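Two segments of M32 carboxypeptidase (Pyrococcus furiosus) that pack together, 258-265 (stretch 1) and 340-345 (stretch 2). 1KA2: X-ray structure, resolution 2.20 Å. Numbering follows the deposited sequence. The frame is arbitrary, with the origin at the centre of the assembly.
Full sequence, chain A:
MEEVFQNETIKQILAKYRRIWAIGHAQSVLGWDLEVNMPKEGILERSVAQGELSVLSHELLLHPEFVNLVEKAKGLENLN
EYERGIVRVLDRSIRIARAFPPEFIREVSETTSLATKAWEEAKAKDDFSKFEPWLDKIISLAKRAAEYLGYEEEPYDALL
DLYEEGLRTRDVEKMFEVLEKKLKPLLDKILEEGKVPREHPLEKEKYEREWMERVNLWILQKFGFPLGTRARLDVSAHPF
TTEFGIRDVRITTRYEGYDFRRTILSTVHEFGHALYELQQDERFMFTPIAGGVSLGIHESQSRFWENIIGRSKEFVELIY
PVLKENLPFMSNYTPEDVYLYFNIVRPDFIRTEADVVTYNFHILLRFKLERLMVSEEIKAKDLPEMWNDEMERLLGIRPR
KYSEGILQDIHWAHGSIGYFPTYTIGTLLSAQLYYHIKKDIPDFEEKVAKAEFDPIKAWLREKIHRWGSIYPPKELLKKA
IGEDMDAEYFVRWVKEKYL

Stretch 1 258-265: YDFRRTIL
Stretch 2, residues 340-345: LYFNIV

Packing of stretch 1 (258-265) against stretch 2 (340-345) in M32 carboxypeptidase, burying 398 Å² summed over both sides. Stretch 1 opens as an extended Tyr 258 (phi/psi -155/166), turns at Asp 259 through a left-handed conformation (59/62), and by Arg 261 is a helix that runs on past Leu 265; Arg 262 N to Asp 259 O (3.0 Å) closes the turn, and Leu 265 N to Arg 261 O (3.0 Å) belongs to the helix. Stretch 2 enters as a helix that began earlier in the chain, Tyr 341 at -61/-50, and from Asn 343 on is irregular: Asn 343 (-125/19), then extended Ile 344 (-51/153) and Val 345 (-134/123). The backbones come nearest at Arg 261 and Phe 342, CA to CA 6.6 Å.

Polar contacts centre on the Tyr 341 hydroxyl. With chi1 t and chi2 47°, its CA-to-CB bond points sideways but the long ring carries OH into the turn of stretch 1. Tyr 341 OH donates to Asp 259 OD1 (chi1 t) at 2.4 Å, a very short bond whose length is uncertain because OD1 is modelled too close to a neighbour. Tyr 341 OH also accepts from Arg 261 N at 3.1 Å and 160°, so a phenol, able to do both, ties side chain and backbone together. Asp 259 OD2 meanwhile makes a salt bridge with Arg 262 NE (3.2 Å), a weak hydrogen bond within stretch 1; the CA-to-CB bond of Arg 262 points away from stretch 2.

The CA-to-CB bond of Arg 261 points toward stretch 2, and the side chain reaches along it with chi1 p, chi2 t, chi3 m, chi4 -123°. Its NE lies over one face of the Tyr 341 ring, while Arg 261 CZ stands 5.1 Å from the centroid of the Tyr 341 ring, 29° off its normal, at most a weak cation-pi attraction. Arg 261 NH2 comes 2.9 Å from Tyr 341 O. Arg 261 NH2 also donates to water 1 (2.9 Å to its O), which in turn donates to Ile 344 O (2.6 Å from the water O), extending the guanidinium's reach.

Apolar packing completes the contact. Phe 260 (chi1 p, chi2 80°) receives the edge of Tyr 341 on its face: centroids 5.4 Å apart, planes at 64°, Phe 260 CE2 to Tyr 341 CE2 3.9 Å. Phe 260 CE1 and Ile 264 CD1 (Ile 264 m, t) lie at the edge of the Phe 342 ring (chi1 -86°, chi2 28°), Phe 260 CE1 4.0 Å from Phe 342 CE1 and Ile 264 CD1 4.3 Å from Phe 342 CZ. Flat rings and a branched aliphatic chain suit this buried packing, where the other stretch covers 102 Å² of Tyr 341, 101 Å² of Phe 342 and 92 Å² of Arg 261.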

# COMPACT_ATOMS: atom_id res chain seq x y z
N TYR A 258 22.58 13.70 11.01
CA TYR A 258 24.01 13.80 11.34
C TYR A 258 24.62 12.40 11.23
O TYR A 258 23.90 11.42 11.15
CB TYR A 258 24.18 14.37 12.76
CG TYR A 258 23.67 13.46 13.86
CD1 TYR A 258 24.52 12.55 14.50
CD2 TYR A 258 22.33 13.48 14.25
CE1 TYR A 258 24.05 11.69 15.49
CE2 TYR A 258 21.84 12.62 15.24
CZ TYR A 258 22.71 11.73 15.86
OH TYR A 258 22.24 10.87 16.84
N ASP A 259 25.95 12.32 11.21
CA ASP A 259 26.66 11.04 11.10
C ASP A 259 26.21 10.38 9.79
O ASP A 259 25.64 9.30 9.80
CB ASP A 259 26.28 10.14 12.29
CG ASP A 259 27.32 9.07 12.57
OD1 ASP A 259 28.18 8.81 11.70
OD2 ASP A 259 27.29 8.48 13.66
N PHE A 260 26.50 11.04 8.67
CA PHE A 260 26.06 10.55 7.36
C PHE A 260 26.40 9.12 6.97
O PHE A 260 25.80 8.57 6.03
CB PHE A 260 26.52 11.52 6.25
CG PHE A 260 27.95 11.34 5.78
CD1 PHE A 260 28.28 10.33 4.88
CD2 PHE A 260 28.94 12.23 6.19
CE1 PHE A 260 29.58 10.22 4.38
CE2 PHE A 260 30.24 12.12 5.69
CZ PHE A 260 30.56 11.12 4.79
N ARG A 261 27.32 8.49 7.69
CA ARG A 261 27.70 7.11 7.40
C ARG A 261 26.48 6.20 7.56
O ARG A 261 26.30 5.24 6.82
CB ARG A 261 28.80 6.66 8.38
CG ARG A 261 28.30 6.55 9.83
CD ARG A 261 29.42 6.47 10.85
NE ARG A 261 30.40 5.44 10.52
CZ ARG A 261 30.73 4.43 11.32
NH1 ARG A 261 30.14 4.31 12.51
NH2 ARG A 261 31.65 3.55 10.92
N ARG A 262 25.65 6.52 8.55
CA ARG A 262 24.46 5.73 8.85
C ARG A 262 23.50 5.51 7.68
O ARG A 262 23.19 4.38 7.32
CB ARG A 262 23.68 6.36 10.00
CG ARG A 262 24.39 6.38 11.33
CD ARG A 262 23.61 7.28 12.28
NE ARG A 262 24.27 7.46 13.56
CZ ARG A 262 24.30 6.54 14.52
NH1 ARG A 262 23.68 5.38 14.34
NH2 ARG A 262 24.93 6.80 15.66
N THR A 263 23.01 6.60 7.12
CA THR A 263 22.06 6.49 6.03
C THR A 263 22.68 5.82 4.81
O THR A 263 22.02 5.06 4.12
CB THR A 263 21.47 7.87 5.65
OG1 THR A 263 20.41 7.68 4.70
CG2 THR A 263 22.54 8.78 5.04
N ILE A 264 23.96 6.09 4.57
CA ILE A 264 24.63 5.49 3.42
C ILE A 264 24.76 3.98 3.53
O ILE A 264 24.26 3.25 2.67
CB ILE A 264 26.06 6.07 3.22
CG1 ILE A 264 25.98 7.51 2.70
CG2 ILE A 264 26.86 5.18 2.25
CD1 ILE A 264 27.34 8.13 2.37
N LEU A 265 25.44 3.50 4.56
CA LEU A 265 25.64 2.06 4.72
C LEU A 265 24.33 1.32 4.92
O LEU A 265 24.19 0.17 4.52
CB LEU A 265 26.60 1.77 5.87
CG LEU A 265 28.05 2.17 5.54
CD1 LEU A 265 28.90 2.11 6.78
CD2 LEU A 265 28.59 1.26 4.45
N LEU A 340 38.68 5.93 7.37
CA LEU A 340 38.80 5.67 8.80
C LEU A 340 37.44 5.82 9.50
O LEU A 340 37.10 5.06 10.41
CB LEU A 340 39.83 6.62 9.44
CG LEU A 340 41.29 6.49 8.95
CD1 LEU A 340 42.14 7.60 9.54
CD2 LEU A 340 41.85 5.12 9.34
N TYR A 341 36.67 6.80 9.05
CA TYR A 341 35.34 7.07 9.59
C TYR A 341 34.45 5.83 9.38
O TYR A 341 33.82 5.35 10.33
CB TYR A 341 34.78 8.30 8.87
CG TYR A 341 33.33 8.62 9.11
CD1 TYR A 341 32.79 8.63 10.40
CD2 TYR A 341 32.49 8.97 8.05
CE1 TYR A 341 31.46 8.98 10.62
CE2 TYR A 341 31.17 9.32 8.25
CZ TYR A 341 30.65 9.33 9.54
OH TYR A 341 29.34 9.70 9.74
N PHE A 342 34.43 5.32 8.16
CA PHE A 342 33.62 4.15 7.81
C PHE A 342 34.06 2.85 8.49
O PHE A 342 33.34 1.86 8.47
CB PHE A 342 33.64 3.91 6.30
CG PHE A 342 32.62 4.70 5.52
CD1 PHE A 342 32.15 5.93 5.99
CD2 PHE A 342 32.15 4.23 4.30
CE1 PHE A 342 31.25 6.67 5.24
CE2 PHE A 342 31.25 4.97 3.54
CZ PHE A 342 30.79 6.19 4.02
N ASN A 343 35.26 2.85 9.07
CA ASN A 343 35.78 1.64 9.69
C ASN A 343 36.18 1.75 11.14
O ASN A 343 36.94 0.93 11.64
CB ASN A 343 36.97 1.14 8.88
CG ASN A 343 36.56 0.55 7.55
OD1 ASN A 343 36.40 -0.65 7.42
ND2 ASN A 343 36.36 1.41 6.55
N ILE A 344 35.69 2.78 11.82
CA ILE A 344 36.00 2.95 13.22
C ILE A 344 35.73 1.65 13.97
O ILE A 344 34.92 0.82 13.54
CB ILE A 344 35.16 4.09 13.82
CG1 ILE A 344 35.74 5.43 13.36
CG2 ILE A 344 35.14 4.00 15.34
CD1 ILE A 344 35.03 6.62 13.93
N VAL A 345 36.46 1.44 15.06
CA VAL A 345 36.28 0.25 15.88
C VAL A 345 36.23 0.71 17.32
O VAL A 345 37.16 1.35 17.80
CB VAL A 345 37.42 -0.75 15.70
CG1 VAL A 345 37.24 -1.91 16.68
CG2 VAL A 345 37.45 -1.27 14.27
O HOH W 1 32.84 1.20 12.07